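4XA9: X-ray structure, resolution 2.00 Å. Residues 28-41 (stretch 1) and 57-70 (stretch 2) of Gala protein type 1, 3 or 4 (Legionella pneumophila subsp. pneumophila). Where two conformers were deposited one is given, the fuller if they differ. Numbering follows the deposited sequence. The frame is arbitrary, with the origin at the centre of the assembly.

Stretch 1 28-41: RDNDIPLLCEFLQN
Stretch 2, residues 57-70: ANGVKLFVNKTSVS

How are the two stretches laid against each other? Stretch 1 is helical through its middle and later part, and residues 29-31 also have helical phi/psi but lack the regular hydrogen bonds; residues 57-63 form a second helix. Their axes run in nearly the same direction, with a signed crossing angle of -27° and a closest approach of 9.3 Å. Stretch 2 then passes through a type II turn from Phe 63 to Lys 66, with Val 64 at -62/133 and Asn 65 at 60/28, and continues as an extended segment at Thr 67 (-135/176). The register follows from three CA-CA distances: Asp 29 to Gly 59 at 4.0 Å, Cys 36 to Lys 66 at 6.4 Å and Gln 40 to Thr 67 at 6.1 Å.

What allows the chains to come so close at Asp 29? Gly 59 has no side chain, and a CB there would lie 2.4 Å from OD1 of Asp 29, a clash. Before this point, Arg 28 N donates to OD2 of Asp 31 at 2.9 Å, closing a turn across residues 28-31, alongside the bond from N of Asp 31 to O of Arg 28 at 3.0 Å. Asp 29 (chi1 m, -63°) points toward stretch 2 and sets OD1 3.1 Å from N of Gly 59. A water bridges the neighbouring side chains, donating to OD2 of Asp 29 at 2.8 Å and accepting from ND2 of Asn 58 (chi1 m) at 3.2 Å.

Which side chains pack along the first turns of the helix? Ile 32, m at both chi1 and chi2, puts CG2 3.5 Å from O of Gly 59, 3.7 Å from CB of Leu 62 and 3.8 Å from CB of Phe 63. Leu 62 (chi1 m, chi2 t) also reaches back, its CD1 lying 3.6 Å from O of Asp 29 and 4.1 Å from CD of the exposed Pro 33. Phe 63 (chi1 t, chi2 81°) is a knob in the hole made by Ile 32, Leu 35, Cys 36 and Leu 39. CD2 of Leu 35 (chi1 t, chi2 p) is 4.4 Å from CD1 of Phe 63. Cys 36 (chi1 m) brings SG 3.8 Å from the same CD1 of Phe 63, in an oblique sulfur-aromatic contact 5.0 Å from SG to the ring centroid, and 3.8 Å from CB of Lys 66.

How does the contact continue beyond the second helix? Leu 39 (chi1 m, chi2 t) places CD1 at the edge of the Phe 63 ring, 4.1 Å from CE1, and 4.2 Å from CG2 of Val 69 (chi1 t), while CB of Leu 39 lies 3.8 Å from CG2 of Thr 67 (chi1 p). Gln 40 (chi1 m, chi2 t) starts out sideways, but its end comes nearer: NE2 donates to O of Lys 66 at 3.0 Å and 161°, a direct hydrogen bond that ties the helix to the last residue of the turn. Lys 66 itself, with chi1 m, chi2 m (-85°), chi3 t and chi4 p, folds back, NZ donating to O of Leu 62 at 2.7 Å, and N of Val 69 donates to OG1 of Thr 67 at 3.2 Å.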

ATOM      1  N   ARG A  28      17.098  15.747  -2.901  1.00 22.73           N
ATOM      2  CA  ARG A  28      17.976  15.453  -1.784  1.00 20.92           C
ATOM      3  C   ARG A  28      17.969  16.587  -0.788  1.00 17.24           C
ATOM      4  O   ARG A  28      17.294  17.604  -0.988  1.00 16.76           O
ATOM      5  CB  ARG A  28      19.398  15.178  -2.271  1.00 26.85           C
ATOM      6  CG  ARG A  28      19.497  13.935  -3.144  1.00 35.24           C
ATOM      7  CD  ARG A  28      20.932  13.485  -3.317  1.00 42.33           C
ATOM      8  NE  ARG A  28      21.725  14.429  -4.102  1.00 49.89           N
ATOM      9  CZ  ARG A  28      21.975  14.298  -5.403  1.00 50.38           C
ATOM     10  NH1 ARG A  28      21.496  13.255  -6.071  1.00 46.53           N
ATOM     11  NH2 ARG A  28      22.707  15.208  -6.033  1.00 49.69           N
ATOM     12  N   ASP A  29      18.725  16.410   0.288  1.00 19.37           N
ATOM     13  CA  ASP A  29      18.763  17.403   1.349  1.00 23.95           C
ATOM     14  C   ASP A  29      19.161  18.782   0.837  1.00 25.52           C
ATOM     15  O   ASP A  29      18.600  19.782   1.274  1.00 24.84           O
ATOM     16  CB  ASP A  29      19.718  16.963   2.451  1.00 24.24           C
ATOM     17  CG  ASP A  29      19.270  15.689   3.125  1.00 24.88           C
ATOM     18  OD1 ASP A  29      18.066  15.360   3.054  1.00 22.53           O
ATOM     19  OD2 ASP A  29      20.125  15.010   3.727  1.00 26.53           O
ATOM     20  N   ASN A  30      20.090  18.824  -0.090  1.00 29.17           N
ATOM     21  CA  ASN A  30      20.595  20.056  -0.636  1.00 28.07           C
ATOM     22  C   ASN A  30      19.602  20.828  -1.449  1.00 23.99           C
ATOM     23  O   ASN A  30      19.864  21.921  -1.772  1.00 21.90           O
ATOM     24  CB  ASN A  30      21.863  19.826  -1.420  1.00 31.96           C
ATOM     25  CG  ASN A  30      23.054  19.623  -0.519  1.00 39.95           C
ATOM     26  OD1 ASN A  30      23.052  20.058   0.608  1.00 42.16           O
ATOM     27  ND2 ASN A  30      24.061  18.920  -1.007  1.00 37.81           N
ATOM     28  N   ASP A  31      18.487  20.209  -1.799  1.00 19.06           N
ATOM     29  CA  ASP A  31      17.451  20.861  -2.599  1.00 20.80           C
ATOM     30  C   ASP A  31      16.460  21.589  -1.702  1.00 20.50           C
ATOM     31  O   ASP A  31      15.622  22.359  -2.174  1.00 19.19           O
ATOM     32  CB  ASP A  31      16.705  19.853  -3.473  1.00 23.37           C
ATOM     33  CG  ASP A  31      17.593  19.242  -4.536  1.00 23.19           C
ATOM     34  OD1 ASP A  31      17.969  19.966  -5.484  1.00 21.32           O
ATOM     35  OD2 ASP A  31      17.893  18.036  -4.431  1.00 22.10           O
ATOM     36  N   ILE A  32      16.555  21.347  -0.402  1.00 19.33           N
ATOM     37  CA  ILE A  32      15.569  21.894   0.526  1.00 18.62           C
ATOM     38  C   ILE A  32      15.649  23.425   0.657  1.00 20.49           C
ATOM     39  O   ILE A  32      14.605  24.079   0.670  1.00 22.90           O
ATOM     40  CB  ILE A  32      15.685  21.224   1.918  1.00 16.46           C
ATOM     41  CG1 ILE A  32      15.481  19.708   1.797  1.00 19.26           C
ATOM     42  CG2 ILE A  32      14.662  21.807   2.887  1.00 17.88           C
ATOM     43  CD1 ILE A  32      14.113  19.304   1.252  1.00 19.54           C
ATOM     44  N   PRO A  33      16.869  24.013   0.731  1.00 20.72           N
ATOM     45  CA  PRO A  33      16.908  25.486   0.774  1.00 19.51           C
ATOM     46  C   PRO A  33      16.181  26.183  -0.377  1.00 20.53           C
ATOM     47  O   PRO A  33      15.448  27.134  -0.120  1.00 20.60           O
ATOM     48  CB  PRO A  33      18.411  25.795   0.726  1.00 18.95           C
ATOM     49  CG  PRO A  33      19.035  24.628   1.400  1.00 19.12           C
ATOM     50  CD  PRO A  33      18.215  23.440   0.940  1.00 20.23           C
ATOM     51  N   LEU A  34      16.371  25.729  -1.614  1.00 20.95           N
ATOM     52  CA  LEU A  34      15.660  26.329  -2.746  1.00 18.82           C
ATOM     53  C   LEU A  34      14.154  26.170  -2.579  1.00 17.38           C
ATOM     54  O   LEU A  34      13.393  27.114  -2.790  1.00 17.59           O
ATOM     55  CB  LEU A  34      16.109  25.708  -4.071  1.00 17.89           C
ATOM     56  CG  LEU A  34      15.363  26.186  -5.321  1.00 19.71           C
ATOM     57  CD1 LEU A  34      15.509  27.692  -5.497  1.00 21.07           C
ATOM     58  CD2 LEU A  34      15.883  25.461  -6.548  1.00 20.35           C
ATOM     59  N   LEU A  35      13.732  24.967  -2.208  1.00 17.92           N
ATOM     60  CA  LEU A  35      12.328  24.702  -1.911  1.00 18.74           C
ATOM     61  C   LEU A  35      11.737  25.721  -0.925  1.00 21.63           C
ATOM     62  O   LEU A  35      10.693  26.325  -1.193  1.00 19.54           O
ATOM     63  CB  LEU A  35      12.174  23.291  -1.345  1.00 19.83           C
ATOM     64  CG  LEU A  35      10.799  22.970  -0.767  1.00 21.49           C
ATOM     65  CD1 LEU A  35       9.762  22.957  -1.887  1.00 17.05           C
ATOM     66  CD2 LEU A  35      10.827  21.646  -0.019  1.00 22.02           C
ATOM     67  N   CYS A  36      12.407  25.910   0.211  1.00 17.72           N
ATOM     68  CA  CYS A  36      11.905  26.815   1.243  1.00 20.67           C
ATOM     69  C   CYS A  36      11.875  28.259   0.768  1.00 23.49           C
ATOM     70  O   CYS A  36      10.996  29.029   1.153  1.00 20.13           O
ATOM     71  CB  CYS A  36      12.746  26.704   2.514  1.00 19.48           C
ATOM     72  SG  CYS A  36      12.584  25.101   3.335  1.00 24.46           S
ATOM     73  N   GLU A  37      12.840  28.624  -0.069  1.00 22.44           N
ATOM     74  CA  GLU A  37      12.867  29.956  -0.644  1.00 24.38           C
ATOM     75  C   GLU A  37      11.625  30.192  -1.484  1.00 20.56           C
ATOM     76  O   GLU A  37      10.977  31.234  -1.383  1.00 21.36           O
ATOM     77  CB  GLU A  37      14.120  30.150  -1.495  1.00 28.01           C
ATOM     78  CG  GLU A  37      14.993  31.262  -1.006  1.00 30.89           C
ATOM     79  CD  GLU A  37      16.038  31.672  -2.017  1.00 29.74           C
ATOM     80  OE1 GLU A  37      16.440  30.826  -2.850  1.00 27.43           O
ATOM     81  OE2 GLU A  37      16.441  32.853  -1.976  1.00 29.98           O
ATOM     82  N   PHE A  38      11.293  29.212  -2.316  1.00 19.83           N
ATOM     83  CA  PHE A  38      10.110  29.304  -3.157  1.00 18.96           C
ATOM     84  C   PHE A  38       8.838  29.385  -2.312  1.00 21.71           C
ATOM     85  O   PHE A  38       7.930  30.160  -2.623  1.00 22.95           O
ATOM     86  CB  PHE A  38      10.047  28.111  -4.113  1.00 17.30           C
ATOM     87  CG  PHE A  38       8.908  28.171  -5.090  1.00 19.11           C
ATOM     88  CD1 PHE A  38       9.037  28.874  -6.284  1.00 20.43           C
ATOM     89  CD2 PHE A  38       7.719  27.510  -4.830  1.00 18.81           C
ATOM     90  CE1 PHE A  38       7.998  28.926  -7.189  1.00 21.48           C
ATOM     91  CE2 PHE A  38       6.675  27.561  -5.728  1.00 20.46           C
ATOM     92  CZ  PHE A  38       6.815  28.272  -6.913  1.00 20.73           C
ATOM     93  N   LEU A  39       8.775  28.591  -1.247  1.00 18.76           N
ATOM     94  CA  LEU A  39       7.603  28.588  -0.366  1.00 19.05           C
ATOM     95  C   LEU A  39       7.469  29.913   0.380  1.00 22.72           C
ATOM     96  O   LEU A  39       6.362  30.400   0.584  1.00 19.66           O
ATOM     97  CB  LEU A  39       7.674  27.429   0.627  1.00 15.50           C
ATOM     98  CG  LEU A  39       7.524  26.030   0.014  1.00 16.96           C
ATOM     99  CD1 LEU A  39       7.885  24.964   1.036  1.00 16.51           C
ATOM    100  CD2 LEU A  39       6.108  25.808  -0.507  1.00 16.83           C
ATOM    101  N   GLN A  40       8.598  30.498   0.776  1.00 23.66           N
ATOM    102  CA  GLN A  40       8.589  31.797   1.453  1.00 24.82           C
ATOM    103  C   GLN A  40       8.123  32.910   0.517  1.00 24.12           C
ATOM    104  O   GLN A  40       7.509  33.883   0.957  1.00 21.52           O
ATOM    105  CB  GLN A  40       9.977  32.113   2.010  1.00 23.44           C
ATOM    106  CG  GLN A  40      10.314  31.288   3.237  1.00 24.67           C
ATOM    107  CD  GLN A  40      11.783  31.319   3.579  1.00 28.91           C
ATOM    108  OE1 GLN A  40      12.619  31.693   2.750  1.00 31.14           O
ATOM    109  NE2 GLN A  40      12.112  30.931   4.809  1.00 27.44           N
ATOM    110  N   ASN A  41       8.415  32.750  -0.770  1.00 21.80           N
ATOM    111  CA  ASN A  41       7.943  33.657  -1.811  1.00 24.35           C
ATOM    112  C   ASN A  41       6.464  33.468  -2.143  1.00 24.91           C
ATOM    113  O   ASN A  41       5.853  34.325  -2.780  1.00 20.98           O
ATOM    114  CB  ASN A  41       8.767  33.467  -3.091  1.00 30.21           C
ATOM    115  CG  ASN A  41      10.149  34.090  -3.004  1.00 36.35           C
ATOM    116  OD1 ASN A  41      10.562  34.584  -1.953  1.00 39.53           O
ATOM    117  ND2 ASN A  41      10.882  34.051  -4.111  1.00 36.02           N
ATOM    118  N   ALA A  57      17.269  13.067   7.337  1.00 22.19           N
ATOM    119  CA  ALA A  57      17.051  13.904   8.513  1.00 24.86           C
ATOM    120  C   ALA A  57      17.670  15.293   8.347  1.00 24.96           C
ATOM    121  O   ALA A  57      17.145  16.282   8.860  1.00 24.65           O
ATOM    122  CB  ALA A  57      17.612  13.224   9.757  1.00 25.84           C
ATOM    123  N   ASN A  58      18.783  15.367   7.626  1.00 24.70           N
ATOM    124  CA  ASN A  58      19.426  16.652   7.377  1.00 27.27           C
ATOM    125  C   ASN A  58      18.551  17.587   6.551  1.00 25.44           C
ATOM    126  O   ASN A  58      18.569  18.804   6.743  1.00 26.29           O
ATOM    127  CB  ASN A  58      20.769  16.439   6.691  1.00 30.10           C
ATOM    128  CG  ASN A  58      21.835  15.968   7.652  1.00 37.13           C
ATOM    129  OD1 ASN A  58      21.737  16.195   8.861  1.00 35.08           O
ATOM    130  ND2 ASN A  58      22.864  15.312   7.126  1.00 41.42           N
ATOM    131  N   GLY A  59      17.781  17.008   5.637  1.00 24.71           N
ATOM    132  CA  GLY A  59      16.867  17.780   4.817  1.00 24.39           C
ATOM    133  C   GLY A  59      15.731  18.325   5.648  1.00 20.44           C
ATOM    134  O   GLY A  59      15.277  19.449   5.437  1.00 20.29           O
ATOM    135  N   VAL A  60      15.267  17.517   6.597  1.00 20.66           N
ATOM    136  CA  VAL A  60      14.233  17.948   7.526  1.00 18.74           C
ATOM    137  C   VAL A  60      14.717  19.133   8.362  1.00 16.40           C
ATOM    138  O   VAL A  60      13.986  20.106   8.548  1.00 21.60           O
ATOM    139  CB  VAL A  60      13.801  16.804   8.457  1.00 20.78           C
ATOM    140  CG1 VAL A  60      12.870  17.323   9.545  1.00 23.27           C
ATOM    141  CG2 VAL A  60      13.121  15.700   7.658  1.00 19.70           C
ATOM    142  N   LYS A  61      15.953  19.056   8.855  1.00 22.28           N
ATOM    143  CA  LYS A  61      16.540  20.161   9.626  1.00 25.47           C
ATOM    144  C   LYS A  61      16.545  21.466   8.839  1.00 24.35           C
ATOM    145  O   LYS A  61      16.461  22.550   9.418  1.00 21.89           O
ATOM    146  CB  LYS A  61      17.970  19.829  10.064  1.00 27.77           C
ATOM    147  CG  LYS A  61      18.055  18.786  11.165  1.00 32.86           C
ATOM    148  CD  LYS A  61      19.485  18.601  11.642  1.00 38.10           C
ATOM    149  CE  LYS A  61      19.548  17.632  12.815  1.00 42.82           C
ATOM    150  NZ  LYS A  61      20.944  17.449  13.300  1.00 45.12           N
ATOM    151  N   LEU A  62      16.652  21.350   7.518  1.00 19.94           N
ATOM    152  CA  LEU A  62      16.680  22.512   6.639  1.00 18.39           C
ATOM    153  C   LEU A  62      15.284  23.002   6.322  1.00 19.53           C
ATOM    154  O   LEU A  62      15.105  24.101   5.802  1.00 19.26           O
ATOM    155  CB  LEU A  62      17.423  22.177   5.343  1.00 20.39           C
ATOM    156  CG  LEU A  62      18.903  21.860   5.560  1.00 25.01           C
ATOM    157  CD1 LEU A  62      19.578  21.448   4.265  1.00 26.99           C
ATOM    158  CD2 LEU A  62      19.594  23.076   6.164  1.00 27.01           C
ATOM    159  N   PHE A  63      14.287  22.180   6.629  1.00 18.52           N
ATOM    160  CA  PHE A  63      12.916  22.524   6.291  1.00 18.25           C
ATOM    161  C   PHE A  63      12.133  23.089   7.468  1.00 19.47           C
ATOM    162  O   PHE A  63      11.333  24.011   7.307  1.00 20.60           O
ATOM    163  CB  PHE A  63      12.179  21.300   5.746  1.00 19.02           C
ATOM    164  CG  PHE A  63      10.731  21.553   5.478  1.00 18.83           C
ATOM    165  CD1 PHE A  63      10.337  22.183   4.306  1.00 20.22           C
ATOM    166  CD2 PHE A  63       9.763  21.175   6.393  1.00 21.05           C
ATOM    167  CE1 PHE A  63       9.008  22.431   4.050  1.00 25.67           C
ATOM    168  CE2 PHE A  63       8.424  21.421   6.145  1.00 25.27           C
ATOM    169  CZ  PHE A  63       8.044  22.052   4.975  1.00 26.72           C
ATOM    170  N   VAL A  64      12.348  22.516   8.645  1.00 20.79           N
ATOM    171  CA  VAL A  64      11.484  22.785   9.793  1.00 18.67           C
ATOM    172  C   VAL A  64      11.503  24.249  10.230  1.00 18.56           C
ATOM    173  O   VAL A  64      12.567  24.874  10.327  1.00 16.83           O
ATOM    174  CB  VAL A  64      11.863  21.865  10.966  1.00 22.99           C
ATOM    175  CG1 VAL A  64      11.241  22.348  12.267  1.00 25.20           C
ATOM    176  CG2 VAL A  64      11.401  20.436  10.657  1.00 24.31           C
ATOM    177  N   ASN A  65      10.301  24.789  10.452  1.00 18.04           N
ATOM    178  CA  ASN A  65      10.102  26.171  10.889  1.00 21.00           C
ATOM    179  C   ASN A  65      10.651  27.208   9.907  1.00 24.57           C
ATOM    180  O   ASN A  65      11.008  28.318  10.299  1.00 23.80           O
ATOM    181  CB  ASN A  65      10.714  26.371  12.280  1.00 20.13           C
ATOM    182  CG  ASN A  65       9.929  25.646  13.360  1.00 19.91           C
ATOM    183  OD1 ASN A  65       8.700  25.673  13.359  1.00 18.57           O
ATOM    184  ND2 ASN A  65      10.633  24.966  14.263  1.00 17.47           N
ATOM    185  N   LYS A  66      10.698  26.842   8.627  1.00 24.12           N
ATOM    186  CA  LYS A  66      11.102  27.766   7.569  1.00 26.81           C
ATOM    187  C   LYS A  66       9.887  28.390   6.898  1.00 22.96           C
ATOM    188  O   LYS A  66       9.961  29.488   6.359  1.00 19.31           O
ATOM    189  CB  LYS A  66      11.948  27.048   6.510  1.00 28.49           C
ATOM    190  CG  LYS A  66      13.332  26.656   6.970  1.00 30.19           C
ATOM    191  CD  LYS A  66      14.293  27.819   6.806  1.00 32.34           C
ATOM    192  CE  LYS A  66      15.657  27.505   7.406  1.00 34.39           C
ATOM    193  NZ  LYS A  66      16.330  26.370   6.725  1.00 34.08           N
ATOM    194  N   THR A  67       8.777  27.660   6.916  1.00 17.65           N
ATOM    195  CA  THR A  67       7.601  28.008   6.127  1.00 21.35           C
ATOM    196  C   THR A  67       6.328  27.897   6.961  1.00 24.07           C
ATOM    197  O   THR A  67       6.370  27.466   8.111  1.00 24.29           O
ATOM    198  CB  THR A  67       7.456  27.086   4.894  1.00 19.02           C
ATOM    199  OG1 THR A  67       6.981  25.800   5.313  1.00 17.03           O
ATOM    200  CG2 THR A  67       8.795  26.910   4.181  1.00 20.45           C
ATOM    201  N   SER A  68       5.195  28.265   6.370  1.00 24.99           N
ATOM    202  CA  SER A  68       3.911  28.142   7.055  0.53 26.40           C
ATOM    203  C   SER A  68       3.136  26.913   6.575  1.00 24.95           C
ATOM    204  O   SER A  68       1.920  26.817   6.767  1.00 23.94           O
ATOM    205  CB  SER A  68       3.076  29.411   6.860  0.53 26.79           C
ATOM    206  OG  SER A  68       3.692  30.522   7.490  0.53 26.62           O
ATOM    207  N   VAL A  69       3.846  25.977   5.950  1.00 16.64           N
ATOM    208  CA  VAL A  69       3.249  24.711   5.539  1.00 17.58           C
ATOM    209  C   VAL A  69       2.675  23.980   6.752  1.00 16.49           C
ATOM    210  O   VAL A  69       3.378  23.757   7.737  1.00 15.23           O
ATOM    211  CB  VAL A  69       4.279  23.819   4.832  1.00 18.98           C
ATOM    212  CG1 VAL A  69       3.802  22.367   4.789  1.00 20.20           C
ATOM    213  CG2 VAL A  69       4.544  24.348   3.429  1.00 15.64           C
ATOM    214  N   SER A  70       1.394  23.633   6.687  1.00 15.58           N
ATOM    215  CA  SER A  70       0.717  22.990   7.817  1.00 16.30           C
ATOM    216  C   SER A  70       0.338  21.560   7.492  1.00 17.32           C
ATOM    217  O   SER A  70      -0.001  20.774   8.378  1.00 14.37           O
ATOM    218  CB  SER A  70      -0.538  23.763   8.207  1.00 18.69           C
ATOM    219  OG  SER A  70      -1.532  23.614   7.212  1.00 20.92           O
TER
HETATM  220  O   HOH W   1      22.830  15.816   3.991  1.00 32.64           O